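Cobalamin biosynthesis protein CobN (Mycobacterium tuberculosis, PDB 7C6O) is the large, catalytic subunit of cobaltochelatase, which inserts cobalt into the corrin ring during cobalamin biosynthesis. Local coordinates at residues G700-G705 with A802-E807; F590-P595 with H612-M617; I798-G803 with V835-R840. All coordinates share one frame; numbering follows the deposited sequence.

Followed from the N terminus, the chain first closes contact 2, a short loop in which helix 595-604 links the adjacent parallel strands 586-591 and 608-612. Contact 1 opens later, after strand 696-698, and spans a largely helical excursion before 802-807 returns to 700-705. Contact 3 begins where contact 1 ends: the two share Ala802 and Gly803, so their loops overlap slightly rather than nest, while contact 2 stands in series with both. In space the three converge. OE2 of Glu807 reaches Leu613 N of contact 2 and Thr838 OG1 of contact 3, tying a beta sheet to the end of helix 784-801 and the loop 835-840.

Contact 1 (G700-G705 with A802-E807); sequences GLHILG and AGTATE
His702 and Glu807 approach from opposite directions, and OE1 of the glutamate meets the edge of the imidazole. Glu807 OE1 lies in the plane of the ring and accepts a nearly straight bond from His702 NE2, 2.8 Å long, through its syn lone pair; the ring and carboxylate planes stand 78° apart. The same Glu807 OE1 takes a second bond, also 2.8 Å, from Gly705 N, which arrives on the anti side and 28° out of the carboxylate plane. In this His-carboxylate pair OE1 is therefore gripped by two N-H groups, one from the His702 ring and one from the backbone of Gly705, while OE2 is bound by Thr838 OG1 and Leu613 N. The imidazole is reached because His702 turns its CG away from the backbone N (chi1 -178°). Beside the bond, CG2 of Thr804 packs 3.5 Å from His702 CE1, near the ring plane, and CD1 of Leu704 lies 3.8 Å from Glu807 OE1.

Past this buried corner the contact loosens. Gly705 touches the 3-10 turn through its backbone: Gly705 CA lies 3.4 Å from Thr804 O in a CH...O contact, and Ala805 CA returns a similar one to Gly705 O. On the exposed side a water donates to both Gly705 O and Ala805 O.

His612 lays its ring nearly parallel to that of His702, so strand 608-612 backs the pair. The 802-807 segment turns between helix 784-801 and helix 807-815, and the loop 700-705 leads from strand 696-698 to helix 710-722.

Contact 2 (F590-P595 with H612-M617); sequences FLVNDP and HLIPPM
Phe590 O receives the shortest bond of this contact, from His612 N at 2.8 Å, and Val592 N answers with one to His612 O at 3.1 Å. Together the two bracket Leu591 in a parallel beta bridge between the ends of strands 586-591 and 608-612, whose connection through helix 595-604 makes a beta-alpha-beta unit at one margin of a mixed sheet. The bonds differ in aim: the amide of His612 stands 38° above the Phe590 carbonyl plane, whereas Val592 N lies in the plane of the His612 carbonyl.

On the face of the sheet bearing Leu591 and His612, the imidazole folds back over the neighbouring strand. With chi1 at 68°, CG of His612 sits between the backbone N and the carbonyl carbon, which carries the ring across the backbone of Leu591. There Leu591 CA lies over one ring face in a CH-pi contact, 3.7 Å from the centroid of the His612 ring. Leu591 also brings its CD1 to 3.6 Å from His612 CE1. Rotation of the imidazole is fixed by His612 ND1, which donates to Leu613 O 2.9 Å away, close to the ring plane.

Beyond the bridge both segments leave the sheet, the touching parts running 58° apart. A type I turn from Leu591 to Asp594 leads toward helix 595-604, and Arg892 holds this bend through Asn593 O and a salt bridge to Asp594. Ile614 meets the turn through CG2, which packs 3.9 Å from Val592 CG1. That same methyl, Ile614 CG2, lies 3.3 Å from the buried OD1 of Asn593, which has no hydrogen-bonding partner in the model.

Contact 3 (I798-G803 with V835-R840); sequences IPRLAG and VLPTGR
Arg800 and Leu836 face each other at the base of their side chains, CB to CB at 3.6 Å, and from there the arginine runs extended alongside the leucine backbone. Its CG lies beside the backbone N (chi1 -67°), and the straight chain up to NE brings the guanidinium level with the Leu836 carbonyl. Arg800 NH1 then donates to Leu836 O over 2.8 Å, with the oxygen in the guanidinium plane and the donor in the carbonyl plane. A salt bridge from Arg800 NE to Glu796 gives the guanidinium a second partner.

Leu801 and Leu836 lie side by side and point the same way, Leu801 CD2 and Leu836 CD1 being 3.9 Å apart, with Leu716 and Val717 of helix 710-722 packed on Leu801. This is a helix terminus meeting a loop: the C-terminal turn of helix 784-801 rests against 835-840, which bends at a cis peptide before Pro837. Pro837 CB lies 3.2 Å from Arg800 O and close to Gly803 CA, where there is no side chain to intervene.

One water receives a bond from Thr838 N and donates to Arg800 O, joining helix end to loop. Another accepts from Arg800 NH1 and Arg840 NH1, lying between the two arginines, and Pro837 CD sits 3.7 Å above the centre of the Arg840 guanidinium.

Contact 1 (G700-G705 with A802-E807)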
ATOM      1  N   GLY A 700       9.621 -23.201  -0.486  1.00 14.06           N
ATOM      2  CA  GLY A 700      10.560 -22.670  -1.445  1.00 17.06           C
ATOM      3  C   GLY A 700      10.366 -21.175  -1.568  1.00 16.39           C
ATOM      4  O   GLY A 700       9.657 -20.552  -0.779  1.00 17.63           O
ATOM      5  N   LEU A 701      11.016 -20.593  -2.571  1.00 14.93           N
ATOM      6  CA  LEU A 701      10.875 -19.177  -2.871  1.00 14.72           C
ATOM      7  C   LEU A 701      10.472 -19.026  -4.328  1.00 16.27           C
ATOM      8  O   LEU A 701      10.802 -19.867  -5.167  1.00 17.36           O
ATOM      9  CB  LEU A 701      12.174 -18.407  -2.603  1.00 18.09           C
ATOM     10  CG  LEU A 701      12.698 -18.449  -1.166  1.00 16.91           C
ATOM     11  CD1 LEU A 701      14.053 -17.768  -1.069  1.00 18.94           C
ATOM     12  CD2 LEU A 701      11.701 -17.796  -0.227  1.00 17.77           C
ATOM     13  N   HIS A 702       9.753 -17.951  -4.628  1.00 17.20           N
ATOM     14  CA  HIS A 702       9.339 -17.716  -6.001  1.00 16.08           C
ATOM     15  C   HIS A 702      10.516 -17.222  -6.829  1.00 14.88           C
ATOM     16  O   HIS A 702      11.348 -16.443  -6.353  1.00 17.16           O
ATOM     17  CB  HIS A 702       8.197 -16.702  -6.071  1.00 16.75           C
ATOM     18  CG  HIS A 702       7.706 -16.457  -7.464  1.00 16.04           C
ATOM     19  ND1 HIS A 702       7.151 -17.454  -8.240  1.00 16.65           N
ATOM     20  CD2 HIS A 702       7.706 -15.341  -8.230  1.00 17.00           C
ATOM     21  CE1 HIS A 702       6.822 -16.959  -9.420  1.00 17.43           C
ATOM     22  NE2 HIS A 702       7.150 -15.679  -9.441  1.00 15.23           N
ATOM     23  N   ILE A 703      10.588 -17.694  -8.069  1.00 13.14           N
ATOM     24  CA  ILE A 703      11.535 -17.197  -9.060  1.00 13.42           C
ATOM     25  C   ILE A 703      10.734 -16.490 -10.142  1.00 14.78           C
ATOM     26  O   ILE A 703       9.781 -17.060 -10.689  1.00 15.54           O
ATOM     27  CB  ILE A 703      12.393 -18.328  -9.652  1.00 15.68           C
ATOM     28  CG1 ILE A 703      13.233 -18.991  -8.562  1.00 17.71           C
ATOM     29  CG2 ILE A 703      13.300 -17.792 -10.757  1.00 17.37           C
ATOM     30  CD1 ILE A 703      14.071 -20.145  -9.071  1.00 17.51           C
ATOM     31  N   LEU A 704      11.111 -15.246 -10.432  1.00 14.45           N
ATOM     32  CA  LEU A 704      10.369 -14.416 -11.371  1.00 15.41           C
ATOM     33  C   LEU A 704      10.160 -15.146 -12.692  1.00 16.15           C
ATOM     34  O   LEU A 704      11.107 -15.670 -13.283  1.00 17.61           O
ATOM     35  CB  LEU A 704      11.130 -13.106 -11.596  1.00 17.48           C
ATOM     36  CG  LEU A 704      10.359 -11.796 -11.733  1.00 24.49           C
ATOM     37  CD1 LEU A 704       9.423 -11.603 -10.555  1.00 23.60           C
ATOM     38  CD2 LEU A 704      11.338 -10.635 -11.826  1.00 23.54           C
ATOM     39  N   GLY A 705       8.904 -15.204 -13.135  1.00 17.25           N
ATOM     40  CA  GLY A 705       8.558 -15.820 -14.399  1.00 19.03           C
ATOM     41  C   GLY A 705       8.417 -17.326 -14.381  1.00 22.55           C
ATOM     42  O   GLY A 705       8.135 -17.915 -15.433  1.00 22.73           O
ATOM     43  N   ALA A 802      -1.283 -19.748 -14.620  1.00 27.69           N
ATOM     44  CA  ALA A 802      -0.428 -19.807 -15.801  1.00 27.95           C
ATOM     45  C   ALA A 802       0.129 -18.442 -16.184  1.00 25.90           C
ATOM     46  O   ALA A 802       1.174 -18.375 -16.841  1.00 27.68           O
ATOM     47  CB  ALA A 802      -1.200 -20.404 -16.980  1.00 28.35           C
ATOM     48  N   GLY A 803      -0.536 -17.356 -15.781  1.00 22.34           N
ATOM     49  CA  GLY A 803      -0.041 -16.023 -16.075  1.00 19.97           C
ATOM     50  C   GLY A 803       1.279 -15.697 -15.407  1.00 19.93           C
ATOM     51  O   GLY A 803       1.942 -14.732 -15.802  1.00 20.09           O
ATOM     52  N   THR A 804       1.677 -16.483 -14.402  1.00 18.09           N
ATOM     53  CA  THR A 804       2.956 -16.264 -13.734  1.00 17.83           C
ATOM     54  C   THR A 804       4.123 -16.346 -14.712  1.00 20.20           C
ATOM     55  O   THR A 804       5.127 -15.647 -14.541  1.00 18.19           O
ATOM     56  CB  THR A 804       3.123 -17.281 -12.603  1.00 19.84           C
ATOM     57  OG1 THR A 804       2.143 -17.026 -11.590  1.00 25.23           O
ATOM     58  CG2 THR A 804       4.512 -17.200 -11.986  1.00 16.61           C
ATOM     59  N   ALA A 805       4.003 -17.173 -15.754  1.00 20.41           N
ATOM     60  CA  ALA A 805       5.077 -17.311 -16.729  1.00 19.11           C
ATOM     61  C   ALA A 805       5.300 -16.054 -17.562  1.00 20.23           C
ATOM     62  O   ALA A 805       6.266 -16.016 -18.332  1.00 21.01           O
ATOM     63  CB  ALA A 805       4.793 -18.498 -17.653  1.00 21.58           C
ATOM     64  N   THR A 806       4.449 -15.034 -17.432  1.00 19.95           N
ATOM     65  CA  THR A 806       4.600 -13.789 -18.176  1.00 19.56           C
ATOM     66  C   THR A 806       5.264 -12.684 -17.364  1.00 19.70           C
ATOM     67  O   THR A 806       5.390 -11.563 -17.866  1.00 19.66           O
ATOM     68  CB  THR A 806       3.237 -13.287 -18.676  1.00 18.60           C
ATOM     69  OG1 THR A 806       2.501 -12.722 -17.583  1.00 18.73           O
ATOM     70  CG2 THR A 806       2.430 -14.424 -19.285  1.00 22.74           C
ATOM     71  N   GLU A 807       5.694 -12.971 -16.132  1.00 15.75           N
ATOM     72  CA  GLU A 807       6.199 -11.921 -15.250  1.00 17.84           C
ATOM     73  C   GLU A 807       7.424 -11.231 -15.839  1.00 15.17           C
ATOM     74  O   GLU A 807       7.529  -9.999 -15.818  1.00 15.12           O
ATOM     75  CB  GLU A 807       6.524 -12.505 -13.875  1.00 15.25           C
ATOM     76  CG  GLU A 807       5.304 -12.812 -13.026  1.00 16.48           C
ATOM     77  CD  GLU A 807       5.636 -13.681 -11.828  1.00 16.53           C
ATOM     78  OE1 GLU A 807       6.816 -14.071 -11.679  1.00 14.30           O
ATOM     79  OE2 GLU A 807       4.715 -13.980 -11.041  1.00 16.08           O
TER
HETATM   80  O   HOH W   1       8.435 -17.948 -18.281  1.00 38.97           O

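Contact 2 (F590-P595 with H612-M617)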
ATOM      1  N   PHE A 590       7.039  -6.984  -7.714  1.00 12.90           N
ATOM      2  CA  PHE A 590       6.520  -6.804  -6.366  1.00 13.95           C
ATOM      3  C   PHE A 590       5.569  -7.930  -5.992  1.00 15.53           C
ATOM      4  O   PHE A 590       4.727  -8.332  -6.793  1.00 13.94           O
ATOM      5  CB  PHE A 590       5.804  -5.457  -6.233  1.00 14.07           C
ATOM      6  CG  PHE A 590       6.053  -4.779  -4.925  1.00 12.46           C
ATOM      7  CD1 PHE A 590       5.342  -5.144  -3.797  1.00 12.24           C
ATOM      8  CD2 PHE A 590       7.014  -3.789  -4.821  1.00 14.38           C
ATOM      9  CE1 PHE A 590       5.582  -4.529  -2.587  1.00 13.52           C
ATOM     10  CE2 PHE A 590       7.259  -3.165  -3.615  1.00 13.86           C
ATOM     11  CZ  PHE A 590       6.544  -3.531  -2.498  1.00 11.25           C
ATOM     12  N   LEU A 591       5.696  -8.417  -4.760  1.00 15.11           N
ATOM     13  CA  LEU A 591       4.877  -9.531  -4.297  1.00 13.62           C
ATOM     14  C   LEU A 591       3.397  -9.156  -4.292  1.00 12.10           C
ATOM     15  O   LEU A 591       3.014  -8.098  -3.784  1.00 13.44           O
ATOM     16  CB  LEU A 591       5.329  -9.949  -2.899  1.00 13.59           C
ATOM     17  CG  LEU A 591       4.585 -11.106  -2.238  1.00 16.92           C
ATOM     18  CD1 LEU A 591       4.668 -12.374  -3.085  1.00 16.69           C
ATOM     19  CD2 LEU A 591       5.135 -11.349  -0.838  1.00 15.55           C
ATOM     20  N   VAL A 592       2.565 -10.045  -4.843  1.00 11.11           N
ATOM     21  CA  VAL A 592       1.158  -9.728  -5.085  1.00 12.67           C
ATOM     22  C   VAL A 592       0.388  -9.522  -3.783  1.00 13.41           C
ATOM     23  O   VAL A 592      -0.566  -8.732  -3.741  1.00 12.36           O
ATOM     24  CB  VAL A 592       0.511 -10.822  -5.959  1.00 14.57           C
ATOM     25  CG1 VAL A 592       0.576 -12.185  -5.269  1.00 15.16           C
ATOM     26  CG2 VAL A 592      -0.932 -10.460  -6.305  1.00 13.99           C
ATOM     27  N   ASN A 593       0.768 -10.206  -2.701  1.00 12.78           N
ATOM     28  CA  ASN A 593       0.022 -10.103  -1.453  1.00 13.00           C
ATOM     29  C   ASN A 593       0.623  -9.087  -0.487  1.00 11.58           C
ATOM     30  O   ASN A 593       0.330  -9.134   0.712  1.00 14.17           O
ATOM     31  CB  ASN A 593      -0.101 -11.473  -0.780  1.00 15.98           C
ATOM     32  CG  ASN A 593       1.220 -11.993  -0.257  1.00 18.88           C
ATOM     33  OD1 ASN A 593       2.064 -12.448  -1.024  1.00 19.84           O
ATOM     34  ND2 ASN A 593       1.396 -11.953   1.058  1.00 20.09           N
ATOM     35  N   ASP A 594       1.432  -8.148  -0.984  1.00 11.98           N
ATOM     36  CA  ASP A 594       1.915  -7.011  -0.198  1.00 13.40           C
ATOM     37  C   ASP A 594       1.419  -5.715  -0.836  1.00 14.99           C
ATOM     38  O   ASP A 594       2.218  -4.902  -1.325  1.00 11.17           O
ATOM     39  CB  ASP A 594       3.438  -7.016  -0.087  1.00 15.57           C
ATOM     40  CG  ASP A 594       3.952  -8.089   0.857  1.00 22.02           C
ATOM     41  OD1 ASP A 594       3.126  -8.783   1.490  1.00 24.00           O
ATOM     42  OD2 ASP A 594       5.186  -8.237   0.970  1.00 24.96           O
ATOM     43  N   PRO A 595       0.100  -5.480  -0.832  1.00 13.96           N
ATOM     44  CA  PRO A 595      -0.434  -4.313  -1.558  1.00 13.38           C
ATOM     45  C   PRO A 595       0.021  -2.976  -1.004  1.00 14.07           C
ATOM     46  O   PRO A 595       0.274  -2.048  -1.783  1.00 14.27           O
ATOM     47  CB  PRO A 595      -1.953  -4.489  -1.422  1.00 13.67           C
ATOM     48  CG  PRO A 595      -2.128  -5.320  -0.197  1.00 11.32           C
ATOM     49  CD  PRO A 595      -0.967  -6.257  -0.178  1.00 13.98           C
ATOM     50  N   HIS A 612       4.304 -10.336  -8.738  1.00 12.55           N
ATOM     51  CA  HIS A 612       4.775 -11.698  -8.913  1.00 12.67           C
ATOM     52  C   HIS A 612       4.116 -12.624  -7.900  1.00 13.14           C
ATOM     53  O   HIS A 612       3.582 -12.195  -6.874  1.00 12.05           O
ATOM     54  CB  HIS A 612       6.314 -11.797  -8.819  1.00 11.89           C
ATOM     55  CG  HIS A 612       6.876 -11.522  -7.456  1.00 12.27           C
ATOM     56  ND1 HIS A 612       6.783 -12.420  -6.414  1.00 15.12           N
ATOM     57  CD2 HIS A 612       7.572 -10.463  -6.978  1.00 14.53           C
ATOM     58  CE1 HIS A 612       7.381 -11.918  -5.347  1.00 13.16           C
ATOM     59  NE2 HIS A 612       7.869 -10.732  -5.662  1.00 13.16           N
ATOM     60  N   LEU A 613       4.176 -13.913  -8.216  1.00 12.31           N
ATOM     61  CA  LEU A 613       3.460 -14.925  -7.462  1.00 14.23           C
ATOM     62  C   LEU A 613       4.023 -15.065  -6.048  1.00 14.24           C
ATOM     63  O   LEU A 613       5.180 -14.740  -5.768  1.00 12.59           O
ATOM     64  CB  LEU A 613       3.532 -16.265  -8.197  1.00 12.23           C
ATOM     65  CG  LEU A 613       2.597 -17.383  -7.736  1.00 15.57           C
ATOM     66  CD1 LEU A 613       1.142 -16.956  -7.859  1.00 16.71           C
ATOM     67  CD2 LEU A 613       2.858 -18.646  -8.534  1.00 16.40           C
ATOM     68  N   ILE A 614       3.170 -15.548  -5.151  1.00 13.76           N
ATOM     69  CA  ILE A 614       3.567 -15.924  -3.796  1.00 12.37           C
ATOM     70  C   ILE A 614       4.554 -17.084  -3.881  1.00 15.92           C
ATOM     71  O   ILE A 614       4.600 -17.782  -4.905  1.00 14.23           O
ATOM     72  CB  ILE A 614       2.339 -16.297  -2.951  1.00 13.50           C
ATOM     73  CG1 ILE A 614       1.658 -17.540  -3.530  1.00 14.83           C
ATOM     74  CG2 ILE A 614       1.368 -15.123  -2.887  1.00 12.79           C
ATOM     75  CD1 ILE A 614       0.640 -18.170  -2.602  1.00 14.15           C
ATOM     76  N   PRO A 615       5.360 -17.329  -2.851  1.00 14.43           N
ATOM     77  CA  PRO A 615       6.233 -18.509  -2.859  1.00 15.82           C
ATOM     78  C   PRO A 615       5.413 -19.784  -2.933  1.00 15.00           C
ATOM     79  O   PRO A 615       4.216 -19.783  -2.607  1.00 17.61           O
ATOM     80  CB  PRO A 615       6.987 -18.406  -1.521  1.00 16.20           C
ATOM     81  CG  PRO A 615       6.167 -17.484  -0.678  1.00 15.81           C
ATOM     82  CD  PRO A 615       5.541 -16.517  -1.634  1.00 14.39           C
ATOM     83  N   PRO A 616       6.010 -20.891  -3.370  1.00 14.63           N
ATOM     84  CA  PRO A 616       5.300 -22.170  -3.303  1.00 16.53           C
ATOM     85  C   PRO A 616       4.948 -22.496  -1.860  1.00 17.08           C
ATOM     86  O   PRO A 616       5.726 -22.233  -0.940  1.00 17.44           O
ATOM     87  CB  PRO A 616       6.306 -23.168  -3.889  1.00 18.14           C
ATOM     88  CG  PRO A 616       7.635 -22.532  -3.675  1.00 18.08           C
ATOM     89  CD  PRO A 616       7.399 -21.052  -3.832  1.00 15.53           C
ATOM     90  N   MET A 617       3.750 -23.050  -1.669  1.00 15.58           N
ATOM     91  CA  MET A 617       3.209 -23.362  -0.353  1.00 13.93           C
ATOM     92  C   MET A 617       2.911 -24.851  -0.245  1.00 15.96           C
ATOM     93  O   MET A 617       2.602 -25.512  -1.241  1.00 18.94           O
ATOM     94  CB  MET A 617       1.921 -22.569  -0.076  1.00 12.07           C
ATOM     95  CG  MET A 617       2.059 -21.063  -0.255  1.00 13.16           C
ATOM     96  SD  MET A 617       3.160 -20.292   0.949  1.00 15.83           S
ATOM     97  CE  MET A 617       2.240 -20.544   2.468  1.00 16.53           C
TER

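Contact 3 (I798-G803 with V835-R840)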
ATOM      1  N   ILE A 798      -6.208 -22.527 -12.429  1.00 19.73           N
ATOM      2  CA  ILE A 798      -5.102 -22.963 -13.283  1.00 20.75           C
ATOM      3  C   ILE A 798      -4.796 -21.963 -14.394  1.00 22.76           C
ATOM      4  O   ILE A 798      -3.618 -21.609 -14.566  1.00 22.87           O
ATOM      5  CB  ILE A 798      -5.376 -24.382 -13.818  1.00 21.72           C
ATOM      6  CG1 ILE A 798      -5.377 -25.380 -12.664  1.00 22.29           C
ATOM      7  CG2 ILE A 798      -4.343 -24.767 -14.870  1.00 22.78           C
ATOM      8  CD1 ILE A 798      -4.056 -25.458 -11.949  1.00 21.59           C
ATOM      9  N   PRO A 799      -5.771 -21.482 -15.181  1.00 22.87           N
ATOM     10  CA  PRO A 799      -5.423 -20.497 -16.221  1.00 21.20           C
ATOM     11  C   PRO A 799      -4.830 -19.216 -15.661  1.00 19.78           C
ATOM     12  O   PRO A 799      -3.943 -18.624 -16.289  1.00 20.96           O
ATOM     13  CB  PRO A 799      -6.763 -20.246 -16.925  1.00 23.80           C
ATOM     14  CG  PRO A 799      -7.550 -21.480 -16.675  1.00 26.87           C
ATOM     15  CD  PRO A 799      -7.184 -21.891 -15.286  1.00 24.61           C
ATOM     16  N   ARG A 800      -5.296 -18.769 -14.494  1.00 19.23           N
ATOM     17  CA  ARG A 800      -4.749 -17.552 -13.905  1.00 20.46           C
ATOM     18  C   ARG A 800      -3.350 -17.788 -13.350  1.00 18.41           C
ATOM     19  O   ARG A 800      -2.466 -16.937 -13.502  1.00 20.21           O
ATOM     20  CB  ARG A 800      -5.688 -17.031 -12.821  1.00 18.95           C
ATOM     21  CG  ARG A 800      -7.014 -16.532 -13.370  1.00 16.95           C
ATOM     22  CD  ARG A 800      -8.011 -16.258 -12.258  1.00 18.41           C
ATOM     23  NE  ARG A 800      -9.284 -15.781 -12.788  1.00 18.38           N
ATOM     24  CZ  ARG A 800      -9.564 -14.503 -13.019  1.00 18.89           C
ATOM     25  NH1 ARG A 800      -8.660 -13.566 -12.762  1.00 16.91           N
ATOM     26  NH2 ARG A 800     -10.750 -14.159 -13.506  1.00 19.36           N
ATOM     27  N   LEU A 801      -3.130 -18.937 -12.706  1.00 19.62           N
ATOM     28  CA  LEU A 801      -1.781 -19.294 -12.273  1.00 21.14           C
ATOM     29  C   LEU A 801      -0.814 -19.307 -13.450  1.00 25.00           C
ATOM     30  O   LEU A 801       0.349 -18.908 -13.313  1.00 23.95           O
ATOM     31  CB  LEU A 801      -1.783 -20.653 -11.574  1.00 21.65           C
ATOM     32  CG  LEU A 801      -1.991 -20.662 -10.062  1.00 22.60           C
ATOM     33  CD1 LEU A 801      -2.001 -22.091  -9.523  1.00 23.29           C
ATOM     34  CD2 LEU A 801      -0.911 -19.831  -9.380  1.00 21.92           C
ATOM     35  N   ALA A 802      -1.283 -19.748 -14.620  1.00 27.69           N
ATOM     36  CA  ALA A 802      -0.428 -19.807 -15.801  1.00 27.95           C
ATOM     37  C   ALA A 802       0.129 -18.442 -16.184  1.00 25.90           C
ATOM     38  O   ALA A 802       1.174 -18.375 -16.841  1.00 27.68           O
ATOM     39  CB  ALA A 802      -1.200 -20.404 -16.980  1.00 28.35           C
ATOM     40  N   GLY A 803      -0.536 -17.356 -15.781  1.00 22.34           N
ATOM     41  CA  GLY A 803      -0.041 -16.023 -16.075  1.00 19.97           C
ATOM     42  C   GLY A 803       1.279 -15.697 -15.407  1.00 19.93           C
ATOM     43  O   GLY A 803       1.942 -14.732 -15.802  1.00 20.09           O
ATOM     44  N   VAL A 835      -6.751 -12.058  -7.706  1.00 16.68           N
ATOM     45  CA  VAL A 835      -5.449 -11.399  -7.653  1.00 16.09           C
ATOM     46  C   VAL A 835      -4.491 -12.039  -8.648  1.00 17.45           C
ATOM     47  O   VAL A 835      -3.462 -11.445  -8.993  1.00 17.86           O
ATOM     48  CB  VAL A 835      -4.846 -11.415  -6.233  1.00 13.99           C
ATOM     49  CG1 VAL A 835      -5.831 -10.837  -5.225  1.00 13.78           C
ATOM     50  CG2 VAL A 835      -4.399 -12.826  -5.838  1.00 13.93           C
ATOM     51  N   LEU A 836      -4.808 -13.238  -9.118  1.00 16.10           N
ATOM     52  CA  LEU A 836      -4.149 -13.917 -10.218  1.00 13.82           C
ATOM     53  C   LEU A 836      -4.878 -13.601 -11.522  1.00 15.17           C
ATOM     54  O   LEU A 836      -6.102 -13.431 -11.529  1.00 14.36           O
ATOM     55  CB  LEU A 836      -4.132 -15.425  -9.980  1.00 15.16           C
ATOM     56  CG  LEU A 836      -3.663 -15.866  -8.589  1.00 15.30           C
ATOM     57  CD1 LEU A 836      -3.740 -17.384  -8.427  1.00 14.95           C
ATOM     58  CD2 LEU A 836      -2.249 -15.366  -8.319  1.00 16.86           C
ATOM     59  N   PRO A 837      -4.168 -13.501 -12.655  1.00 15.99           N
ATOM     60  CA  PRO A 837      -2.733 -13.741 -12.836  1.00 15.52           C
ATOM     61  C   PRO A 837      -1.837 -12.632 -12.297  1.00 16.11           C
ATOM     62  O   PRO A 837      -2.276 -11.493 -12.117  1.00 14.07           O
ATOM     63  CB  PRO A 837      -2.595 -13.827 -14.356  1.00 18.14           C
ATOM     64  CG  PRO A 837      -3.636 -12.885 -14.850  1.00 17.39           C
ATOM     65  CD  PRO A 837      -4.806 -13.075 -13.915  1.00 19.42           C
ATOM     66  N   THR A 838      -0.578 -12.975 -12.048  1.00 17.77           N
ATOM     67  CA  THR A 838       0.420 -11.980 -11.692  1.00 16.94           C
ATOM     68  C   THR A 838       0.972 -11.357 -12.975  1.00 17.39           C
ATOM     69  O   THR A 838       0.432 -11.547 -14.069  1.00 18.21           O
ATOM     70  CB  THR A 838       1.512 -12.601 -10.824  1.00 15.72           C
ATOM     71  OG1 THR A 838       2.057 -13.748 -11.486  1.00 14.93           O
ATOM     72  CG2 THR A 838       0.941 -13.020  -9.473  1.00 17.14           C
ATOM     73  N   GLY A 839       2.065 -10.609 -12.856  1.00 15.98           N
ATOM     74  CA  GLY A 839       2.573  -9.860 -13.985  1.00 16.75           C
ATOM     75  C   GLY A 839       1.822  -8.581 -14.268  1.00 18.26           C
ATOM     76  O   GLY A 839       1.890  -8.072 -15.390  1.00 19.41           O
ATOM     77  N   ARG A 840       1.110  -8.040 -13.282  1.00 17.59           N
ATOM     78  CA  ARG A 840       0.271  -6.867 -13.458  1.00 16.82           C
ATOM     79  C   ARG A 840       0.681  -5.762 -12.489  1.00 17.01           C
ATOM     80  O   ARG A 840       1.259  -6.013 -11.428  1.00 16.94           O
ATOM     81  CB  ARG A 840      -1.212  -7.223 -13.260  1.00 16.86           C
ATOM     82  CG  ARG A 840      -1.730  -8.259 -14.248  1.00 17.47           C
ATOM     83  CD  ARG A 840      -3.229  -8.493 -14.099  1.00 17.65           C
ATOM     84  NE  ARG A 840      -3.558  -9.206 -12.868  1.00 18.36           N
ATOM     85  CZ  ARG A 840      -4.792  -9.558 -12.513  1.00 20.36           C
ATOM     86  NH1 ARG A 840      -5.823  -9.265 -13.295  1.00 21.55           N
ATOM     87  NH2 ARG A 840      -4.994 -10.203 -11.373  1.00 15.96           N
TER
HETATM   88  O   HOH W   2      -8.150 -10.528 -12.209  1.00 16.40           O
HETATM   89  O   HOH W   3      -0.533 -15.979 -11.757  1.00 16.54           O